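Local coordinates for protein P91 (PDB 4ZI5) that hydrolyses phosphotriesters as a promiscuous activity and is an alpha/beta hydrolase resembling dienelactone hydrolases, at residues M14-V19 with E31-E36; E139-G144 with G166-S171; V174-D179 with V204-N209. One frame throughout, in Å; residues are numbered along the deposited sequence.

Contact 1: residues M14-V19 with E31-E36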
loop_
_atom_site.group_PDB
_atom_site.type_symbol
_atom_site.label_atom_id
_atom_site.label_comp_id
_atom_site.label_asym_id
_atom_site.label_seq_id
_atom_site.Cartn_x
_atom_site.Cartn_y
_atom_site.Cartn_z
ATOM N N MET A 14 -15.478 13.540 20.080
ATOM C CA MET A 14 -14.271 13.125 20.778
ATOM C C MET A 14 -13.865 14.215 21.764
ATOM O O MET A 14 -14.253 15.365 21.613
ATOM C CB MET A 14 -13.156 12.864 19.765
ATOM C CG MET A 14 -13.501 11.789 18.733
ATOM S SD MET A 14 -13.888 10.195 19.478
ATOM C CE MET A 14 -15.683 10.127 19.497
ATOM N N THR A 15 -13.074 13.855 22.763
ATOM C CA THR A 15 -12.581 14.844 23.737
ATOM C C THR A 15 -11.078 14.924 23.685
ATOM O O THR A 15 -10.406 13.997 23.202
ATOM C CB THR A 15 -13.034 14.467 25.158
ATOM O OG1 THR A 15 -14.435 14.194 25.131
ATOM C CG2 THR A 15 -12.800 15.609 26.150
ATOM N N ALA A 16 -10.541 16.047 24.163
ATOM C CA ALA A 16 -9.099 16.233 24.203
ATOM C C ALA A 16 -8.716 16.895 25.514
ATOM O O ALA A 16 -9.492 17.683 26.070
ATOM C CB ALA A 16 -8.639 17.072 23.030
ATOM N N ARG A 17 -7.492 16.643 25.954
ATOM C CA ARG A 17 -6.980 17.295 27.154
ATOM C C ARG A 17 -5.490 17.487 27.017
ATOM O O ARG A 17 -4.809 16.695 26.350
ATOM C CB ARG A 17 -7.323 16.456 28.380
ATOM C CG ARG A 17 -6.558 15.140 28.520
ATOM C CD ARG A 17 -7.025 14.387 29.741
ATOM N NE ARG A 17 -6.275 13.156 30.026
ATOM C CZ ARG A 17 -6.772 11.917 30.001
ATOM N NH1 ARG A 17 -8.026 11.665 29.613
ATOM N NH2 ARG A 17 -5.974 10.903 30.341
ATOM N N LYS A 18 -4.963 18.523 27.681
ATOM C CA LYS A 18 -3.528 18.759 27.675
ATOM C C LYS A 18 -2.825 17.775 28.593
ATOM O O LYS A 18 -3.387 17.364 29.624
ATOM C CB LYS A 18 -3.214 20.198 28.081
ATOM C CG LYS A 18 -3.816 21.236 27.133
ATOM C CD LYS A 18 -3.326 21.096 25.701
ATOM C CE LYS A 18 -4.239 21.793 24.702
ATOM N NZ LYS A 18 -4.752 23.140 25.057
ATOM N N VAL A 19 -1.636 17.343 28.178
ATOM C CA VAL A 19 -0.787 16.481 28.992
ATOM C C VAL A 19 0.595 17.113 29.096
ATOM O O VAL A 19 1.294 17.230 28.099
ATOM C CB VAL A 19 -0.676 15.055 28.387
ATOM C CG1 VAL A 19 0.286 14.176 29.172
ATOM C CG2 VAL A 19 -2.060 14.402 28.344
ATOM N N GLU A 31 -1.258 16.977 23.521
ATOM C CA GLU A 31 -2.715 16.954 23.576
ATOM C C GLU A 31 -3.208 15.547 23.325
ATOM O O GLU A 31 -2.890 14.947 22.296
ATOM C CB GLU A 31 -3.338 17.943 22.550
ATOM C CG GLU A 31 -4.826 18.149 22.756
ATOM C CD GLU A 31 -5.401 19.153 21.805
ATOM O OE1 GLU A 31 -5.652 20.287 22.258
ATOM O OE2 GLU A 31 -5.572 18.820 20.611
ATOM N N PHE A 32 -3.973 15.036 24.291
ATOM C CA PHE A 32 -4.428 13.652 24.342
ATOM C C PHE A 32 -5.893 13.601 23.935
ATOM O O PHE A 32 -6.727 14.304 24.514
ATOM C CB PHE A 32 -4.261 13.116 25.754
ATOM C CG PHE A 32 -4.695 11.707 25.935
ATOM C CD1 PHE A 32 -3.934 10.657 25.432
ATOM C CD2 PHE A 32 -5.856 11.412 26.652
ATOM C CE1 PHE A 32 -4.319 9.356 25.622
ATOM C CE2 PHE A 32 -6.256 10.108 26.862
ATOM C CZ PHE A 32 -5.478 9.070 26.359
ATOM N N HIS A 33 -6.192 12.740 22.950
ATOM C CA HIS A 33 -7.528 12.577 22.393
ATOM C C HIS A 33 -8.075 11.196 22.657
ATOM O O HIS A 33 -7.397 10.184 22.423
ATOM C CB HIS A 33 -7.491 12.815 20.892
ATOM C CG HIS A 33 -7.118 14.209 20.515
ATOM N ND1 HIS A 33 -7.977 15.044 19.844
ATOM C CD2 HIS A 33 -5.979 14.918 20.717
ATOM C CE1 HIS A 33 -7.393 16.215 19.661
ATOM N NE2 HIS A 33 -6.179 16.164 20.169
ATOM N N TRP A 34 -9.316 11.145 23.128
ATOM C CA TRP A 34 -9.984 9.869 23.361
ATOM C C TRP A 34 -11.515 10.029 23.268
ATOM O O TRP A 34 -12.052 11.157 23.333
ATOM C CB TRP A 34 -9.536 9.263 24.719
ATOM C CG TRP A 34 -10.270 9.812 25.899
ATOM C CD1 TRP A 34 -11.236 9.163 26.649
ATOM C CD2 TRP A 34 -10.142 11.130 26.466
ATOM N NE1 TRP A 34 -11.710 10.008 27.625
ATOM C CE2 TRP A 34 -11.046 11.210 27.546
ATOM C CE3 TRP A 34 -9.360 12.248 26.161
ATOM C CZ2 TRP A 34 -11.195 12.373 28.318
ATOM C CZ3 TRP A 34 -9.518 13.415 26.931
ATOM C CH2 TRP A 34 -10.428 13.463 27.983
ATOM N N ASP A 35 -12.188 8.895 23.066
ATOM C CA ASP A 35 -13.653 8.842 23.090
ATOM C C ASP A 35 -14.111 8.533 24.515
ATOM O O ASP A 35 -13.911 7.418 25.002
ATOM C CB ASP A 35 -14.125 7.740 22.127
ATOM C CG ASP A 35 -15.644 7.676 21.963
ATOM O OD1 ASP A 35 -16.416 8.413 22.622
ATOM O OD2 ASP A 35 -16.062 6.900 21.096
ATOM N N GLU A 36 -14.744 9.512 25.176
ATOM C CA GLU A 36 -15.350 9.297 26.514
ATOM C C GLU A 36 -16.499 8.297 26.483
ATOM O O GLU A 36 -16.819 7.692 27.508
ATOM C CB GLU A 36 -15.893 10.601 27.115
ATOM C CG GLU A 36 -14.850 11.663 27.383
ATOM C CD GLU A 36 -15.410 12.881 28.125
ATOM O OE1 GLU A 36 -15.746 13.890 27.486
ATOM O OE2 GLU A 36 -15.497 12.829 29.363
HETATM O O HOH W 1 -10.677 14.628 20.345
HETATM O O HOH W 2 -15.607 11.907 23.954
#

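Contact 2: residues E139-G144 with G166-S171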
loop_
_atom_site.group_PDB
_atom_site.type_symbol
_atom_site.label_atom_id
_atom_site.label_comp_id
_atom_site.label_asym_id
_atom_site.label_seq_id
_atom_site.Cartn_x
_atom_site.Cartn_y
_atom_site.Cartn_z
ATOM N N GLU A 139 13.243 6.717 14.091
ATOM C CA GLU A 139 14.255 6.860 15.156
ATOM C C GLU A 139 13.820 6.160 16.438
ATOM O O GLU A 139 14.585 5.389 17.042
ATOM C CB GLU A 139 14.573 8.347 15.439
ATOM C CG GLU A 139 15.230 9.084 14.276
ATOM C CD GLU A 139 16.491 8.402 13.846
ATOM O OE1 GLU A 139 17.441 8.440 14.642
ATOM O OE2 GLU A 139 16.542 7.819 12.719
ATOM N N LEU A 140 12.584 6.405 16.850
ATOM C CA LEU A 140 12.058 5.790 18.067
ATOM C C LEU A 140 11.991 4.271 17.965
ATOM O O LEU A 140 12.402 3.564 18.909
ATOM C CB LEU A 140 10.692 6.363 18.420
ATOM C CG LEU A 140 10.000 5.842 19.686
ATOM C CD1 LEU A 140 10.794 6.079 20.964
ATOM C CD2 LEU A 140 8.639 6.502 19.771
ATOM N N ALA A 141 11.509 3.761 16.831
ATOM C CA ALA A 141 11.496 2.307 16.626
ATOM C C ALA A 141 12.897 1.709 16.681
ATOM O O ALA A 141 13.072 0.618 17.223
ATOM C CB ALA A 141 10.812 1.946 15.308
ATOM N N ARG A 142 13.893 2.424 16.152
ATOM C CA ARG A 142 15.285 1.949 16.185
ATOM C C ARG A 142 15.920 1.849 17.588
ATOM O O ARG A 142 16.932 1.174 17.730
ATOM C CB ARG A 142 16.182 2.824 15.301
ATOM C CG ARG A 142 15.945 2.573 13.811
ATOM C CD ARG A 142 16.509 3.728 12.999
ATOM N NE ARG A 142 16.599 3.391 11.578
ATOM C CZ ARG A 142 16.752 4.271 10.588
ATOM N NH1 ARG A 142 16.790 5.591 10.833
ATOM N NH2 ARG A 142 16.834 3.816 9.335
ATOM N N THR A 143 15.312 2.479 18.604
ATOM C CA THR A 143 15.729 2.284 20.000
ATOM C C THR A 143 15.292 0.940 20.563
ATOM O O THR A 143 15.717 0.587 21.662
ATOM C CB THR A 143 15.204 3.391 20.944
ATOM O OG1 THR A 143 13.779 3.303 21.053
ATOM C CG2 THR A 143 15.595 4.761 20.480
ATOM N N GLY A 144 14.433 0.208 19.858
ATOM C CA GLY A 144 13.845 -1.029 20.344
ATOM C C GLY A 144 12.611 -0.798 21.172
ATOM O O GLY A 144 12.188 -1.691 21.881
ATOM N N GLY A 166 18.811 -4.732 13.946
ATOM C CA GLY A 166 18.033 -5.720 14.657
ATOM C C GLY A 166 17.095 -5.182 15.740
ATOM O O GLY A 166 16.361 -5.957 16.343
ATOM N N ARG A 167 17.079 -3.875 15.983
ATOM C CA ARG A 167 16.365 -3.359 17.144
ATOM C C ARG A 167 14.892 -3.064 16.938
ATOM O O ARG A 167 14.130 -3.038 17.902
ATOM C CB ARG A 167 17.062 -2.129 17.687
ATOM C CG ARG A 167 18.508 -2.412 18.085
ATOM C CD ARG A 167 18.888 -1.600 19.293
ATOM N NE ARG A 167 20.304 -1.229 19.352
ATOM C CZ ARG A 167 20.953 -0.911 20.473
ATOM N NH1 ARG A 167 22.242 -0.585 20.417
ATOM N NH2 ARG A 167 20.334 -0.913 21.652
ATOM N N ILE A 168 14.465 -2.841 15.693
ATOM C CA ILE A 168 13.059 -2.516 15.486
ATOM C C ILE A 168 12.187 -3.706 15.855
ATOM O O ILE A 168 12.394 -4.806 15.331
ATOM C CB ILE A 168 12.764 -2.113 14.026
ATOM C CG1 ILE A 168 13.437 -0.778 13.736
ATOM C CG2 ILE A 168 11.262 -1.975 13.797
ATOM C CD1 ILE A 168 13.536 -0.445 12.252
ATOM N N GLN A 169 11.233 -3.518 16.769
ATOM C CA GLN A 169 10.279 -4.604 17.088
ATOM C C GLN A 169 8.877 -4.352 16.489
ATOM O O GLN A 169 8.057 -5.254 16.502
ATOM C CB GLN A 169 10.260 -5.013 18.577
ATOM C CG GLN A 169 9.857 -4.014 19.627
ATOM C CD GLN A 169 9.993 -4.589 21.047
ATOM O OE1 GLN A 169 9.022 -5.092 21.639
ATOM N NE2 GLN A 169 11.197 -4.507 21.599
ATOM N N SER A 170 8.627 -3.175 15.913
ATOM C CA SER A 170 7.319 -2.857 15.379
ATOM C C SER A 170 7.192 -3.284 13.939
ATOM O O SER A 170 8.183 -3.383 13.212
ATOM C CB SER A 170 7.088 -1.342 15.412
ATOM O OG SER A 170 8.011 -0.630 14.583
ATOM N N SER A 171 5.950 -3.500 13.518
ATOM C CA SER A 171 5.606 -3.455 12.097
ATOM C C SER A 171 5.929 -2.056 11.598
ATOM O O SER A 171 5.888 -1.072 12.372
ATOM C CB SER A 171 4.120 -3.708 11.905
ATOM O OG SER A 171 3.801 -3.994 10.561
HETATM O O HOH W 3 10.856 -0.979 17.903
#

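Contact 3: residues V174-D179 with V204-N209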
loop_
_atom_site.group_PDB
_atom_site.type_symbol
_atom_site.label_atom_id
_atom_site.label_comp_id
_atom_site.label_asym_id
_atom_site.label_seq_id
_atom_site.Cartn_x
_atom_site.Cartn_y
_atom_site.Cartn_z
ATOM N N VAL A 174 5.604 2.557 5.577
ATOM C CA VAL A 174 6.111 3.858 5.079
ATOM C C VAL A 174 5.194 4.293 3.920
ATOM O O VAL A 174 5.169 3.627 2.887
ATOM C CB VAL A 174 7.568 3.718 4.557
ATOM C CG1 VAL A 174 8.100 4.986 3.950
ATOM C CG2 VAL A 174 8.490 3.270 5.697
ATOM N N CYS A 175 4.495 5.416 4.080
ATOM C CA CYS A 175 3.658 5.965 3.018
ATOM C C CYS A 175 4.430 7.135 2.409
ATOM O O CYS A 175 4.659 8.140 3.072
ATOM C CB CYS A 175 2.309 6.394 3.577
ATOM S SG CYS A 175 1.351 5.029 4.291
ATOM N N HIS A 176 4.854 6.965 1.155
ATOM C CA HIS A 176 5.816 7.841 0.503
ATOM C C HIS A 176 5.190 8.482 -0.727
ATOM O O HIS A 176 4.596 7.789 -1.559
ATOM C CB HIS A 176 7.034 7.021 0.106
ATOM C CG HIS A 176 8.116 7.813 -0.531
ATOM N ND1 HIS A 176 8.795 8.805 0.134
ATOM C CD2 HIS A 176 8.668 7.742 -1.764
ATOM C CE1 HIS A 176 9.695 9.335 -0.670
ATOM N NE2 HIS A 176 9.647 8.703 -1.828
ATOM N N GLY A 177 5.336 9.798 -0.850
ATOM C CA GLY A 177 4.950 10.492 -2.074
ATOM C C GLY A 177 5.981 10.184 -3.163
ATOM O O GLY A 177 7.173 10.524 -3.008
ATOM N N ALA A 178 5.534 9.544 -4.245
ATOM C CA ALA A 178 6.455 8.998 -5.240
ATOM C C ALA A 178 7.271 10.055 -5.959
ATOM O O ALA A 178 8.318 9.729 -6.504
ATOM C CB ALA A 178 5.721 8.173 -6.259
ATOM N N ASP A 179 6.776 11.293 -5.982
ATOM C CA ASP A 179 7.491 12.406 -6.627
ATOM C C ASP A 179 8.108 13.388 -5.629
ATOM O O ASP A 179 8.528 14.470 -6.019
ATOM C CB ASP A 179 6.528 13.151 -7.548
ATOM C CG ASP A 179 5.959 12.255 -8.654
ATOM O OD1 ASP A 179 6.544 11.223 -8.990
ATOM O OD2 ASP A 179 4.929 12.611 -9.197
ATOM N N VAL A 204 6.274 -0.616 2.118
ATOM C CA VAL A 204 6.411 0.760 1.611
ATOM C C VAL A 204 5.383 0.958 0.520
ATOM O O VAL A 204 5.365 0.210 -0.456
ATOM C CB VAL A 204 7.827 1.064 1.046
ATOM C CG1 VAL A 204 7.870 2.405 0.346
ATOM C CG2 VAL A 204 8.875 1.004 2.162
ATOM N N LEU A 205 4.550 1.994 0.683
ATOM C CA LEU A 205 3.509 2.328 -0.258
ATOM C C LEU A 205 3.924 3.623 -0.935
ATOM O O LEU A 205 3.933 4.699 -0.308
ATOM C CB LEU A 205 2.152 2.539 0.448
ATOM C CG LEU A 205 0.942 2.958 -0.397
ATOM C CD1 LEU A 205 0.601 1.888 -1.437
ATOM C CD2 LEU A 205 -0.223 3.162 0.545
ATOM N N TYR A 206 4.269 3.485 -2.210
ATOM C CA TYR A 206 4.536 4.598 -3.104
ATOM C C TYR A 206 3.215 5.122 -3.644
ATOM O O TYR A 206 2.474 4.388 -4.338
ATOM C CB TYR A 206 5.382 4.148 -4.301
ATOM C CG TYR A 206 6.836 3.971 -3.998
ATOM C CD1 TYR A 206 7.280 2.816 -3.366
ATOM C CD2 TYR A 206 7.790 4.909 -4.412
ATOM C CE1 TYR A 206 8.622 2.618 -3.113
ATOM C CE2 TYR A 206 9.152 4.719 -4.143
ATOM C CZ TYR A 206 9.545 3.578 -3.476
ATOM O OH TYR A 206 10.859 3.303 -3.215
ATOM N N LEU A 207 2.978 6.403 -3.414
ATOM C CA LEU A 207 1.770 7.065 -3.857
ATOM C C LEU A 207 2.061 7.969 -5.032
ATOM O O LEU A 207 2.701 8.996 -4.907
ATOM C CB LEU A 207 1.170 7.828 -2.706
ATOM C CG LEU A 207 0.700 6.853 -1.610
ATOM C CD1 LEU A 207 0.747 7.534 -0.263
ATOM C CD2 LEU A 207 -0.656 6.220 -1.885
ATOM N N GLY A 208 1.606 7.566 -6.214
ATOM C CA GLY A 208 1.870 8.355 -7.412
ATOM C C GLY A 208 1.309 9.761 -7.339
ATOM O O GLY A 208 0.297 10.004 -6.703
ATOM N N ASN A 209 1.995 10.697 -7.982
ATOM C CA ASN A 209 1.553 12.098 -8.146
ATOM C C ASN A 209 1.605 12.910 -6.858
ATOM O O ASN A 209 1.150 14.047 -6.833
ATOM C CB ASN A 209 0.145 12.180 -8.758
ATOM C CG ASN A 209 0.021 11.395 -10.038
ATOM O OD1 ASN A 209 -0.731 10.410 -10.124
ATOM N ND2 ASN A 209 0.805 11.775 -11.018
HETATM O O HOH W 4 3.814 10.232 -10.247
#

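Contact 1: residues M14-V19 with E31-E36
In the antiparallel beta hairpin of strands 15-23 and 26-34, at the edge of the sheet, Thr15 pairs with Trp34 and Arg17 with Phe32, each through two backbone hydrogen bonds. On the face these pairs share, the Trp34 indole lies between two neighbours: Thr15 CB sits over one face, 4.1 Å from the six-membered ring's centroid, and Arg17 covers the opposite face in a cation-pi contact, its CZ 4.5 Å from that centroid. Arg17 CG stands between backbone N and carbonyl carbon (chi1 71°) and the chain runs extended to NE, carrying the guanidinium to both rings. Its plane is 70° from the indole's; Phe32 CD2 lies over one face of the guanidinium, 3.5 Å from Arg17 CZ, while Trp34 meets its edge. Thr15 OG1 donates to Glu36 OE1 at 2.7 Å. On the other face Ala16, small enough to let an imidazole lie flat, places CB 3.8 Å from the His33 ring centroid, and His33 NE2 donates to Glu31 OE2 at 2.8 Å. With its charge probably balanced by a salt bridge to Glu119, and bonded also to Gln117, the guanidinium packs between Phe32 and Trp34 while CG and CD lie on the indole.

Contact 2: residues E139-G144 with G166-S171
Ala141 packs on Ile168 where the end of a helix meets a loop. Ala141 CB is 4.1 Å from Ile168 CG1, and it also approaches Ser170 OG; a methyl group suits a helix face that the loop approaches so closely. Ile168 CG1 is anti to the carbonyl carbon (chi1 -68°), which brings CG1 against Ala141 and CD1 beside Arg142 CG at 4.2 Å.

Weak CH···O contacts join the backbones. Ile168 CA approaches Ala141 O, and Gly144 CA comes within 3.2 Å of Arg167 O. Close by, Arg167 lays its CB 3.3 Å from Arg142 O. Helix 132-142 finishes here in a Schellman motif, with positive phi at Gly144 (86°) and two bonds back into the last turn; Gly144 N also bonds to Ala141 O. Glycine suits the place because a CB would jam against the preceding carbonyl oxygen and would also come close to Arg167 O. The loop, which follows strand 149-153, passes this helix end and runs into strand 171-177 of the alpha/beta hydrolase sheet.

Water supplies a polar link, donating to Ala141 O at 2.8 Å and accepting from Gln169 N at 2.8 Å, so Ala141 O serves both the helix end and the loop.

Charged groups act mainly outside the interface. The Arg142 guanidinium meets Glu139 OE2 in its own plane, NH1 to OE2 2.9 Å, and reaches Glu194 in a second salt bridge and the carbonyl of Leu158. Glu139 also bridges Arg100 and Arg104, and therefore has other mates. An alanine in place of Arg142 would probably leave Glu194 without this mate and open a gap beside Ile168 CD1. Arg167 NE bonds to Gly163 O.

Contact 3: residues V174-D179 with V204-N209
His176 holds CG anti to its backbone N (chi1 -178°), whereas Tyr206 holds CG anti to its carbonyl carbon (chi1 -78°), and the two rings rise side by side from neighbouring strands. They meet as an offset edge-to-face pair: the edge of the imidazole points toward the face of the phenol, planes 85° apart and centroids 5.5 Å apart, with His176 CD2 3.9 Å from Tyr206 CE2.

The strands, 171-177 and 202-207, are the parallel pair of a beta-alpha-beta unit. Four backbone hydrogen bonds zip them together: Leu205 N to Val174 O, His176 N to Leu205 O, Leu207 N to His176 O and, past the end of the first strand, Ala178 N to Leu207 O at 3.0 Å.

Val174 and Val204 continue the face that bears the two rings, Val174 CB meeting Val204 CG2 at 3.8 Å; branched residues suit this buried strand pair. On the opposite face Cys175 CB lies 4.3 Å from Leu207 CD1. Helix 185-198, the connecting helix of the unit, lies over the ring-bearing face and packs Met188 and Met192 on the valines, while helix 231-248 packs against Cys175 and Leu207. Strand 202-207 also pairs antiparallel with a strand of the second subunit, so the sheet runs on across the dimer, where Tyr206 meets Tyr206 of the second subunit.

Beyond the strands the small Ala178 lets its CB settle at the edge of the Tyr206 ring, near the ring plane. Asp179 OD1 forms a salt bridge with Arg196 of the second subunit, while Asp179 OD2 accepts at 2.8 Å from a water that in turn accepts from Asn209 N at 2.9 Å.

Overall arrangement
Contacts 1 and 3 belong to the same sheet but lie on opposite sides of the chain's centre, their own centres about 31 Å apart. Both are built on regular strand ladders, antiparallel in contact 1 and parallel in contact 3. Contact 1 is partly exposed and rich in charged and aromatic groups; contact 3 is buried, with apolar side chains along the strands, an aromatic pair near their C-terminal ends and a charged aspartate beyond, and carries the sheet into the second subunit. Contact 2 differs from both: a helix end meets an irregular loop through weak CH···O contacts, an alanine methyl against an isoleucine and a bridging water. Its segment 166-171 leads into the strand used by contact 3.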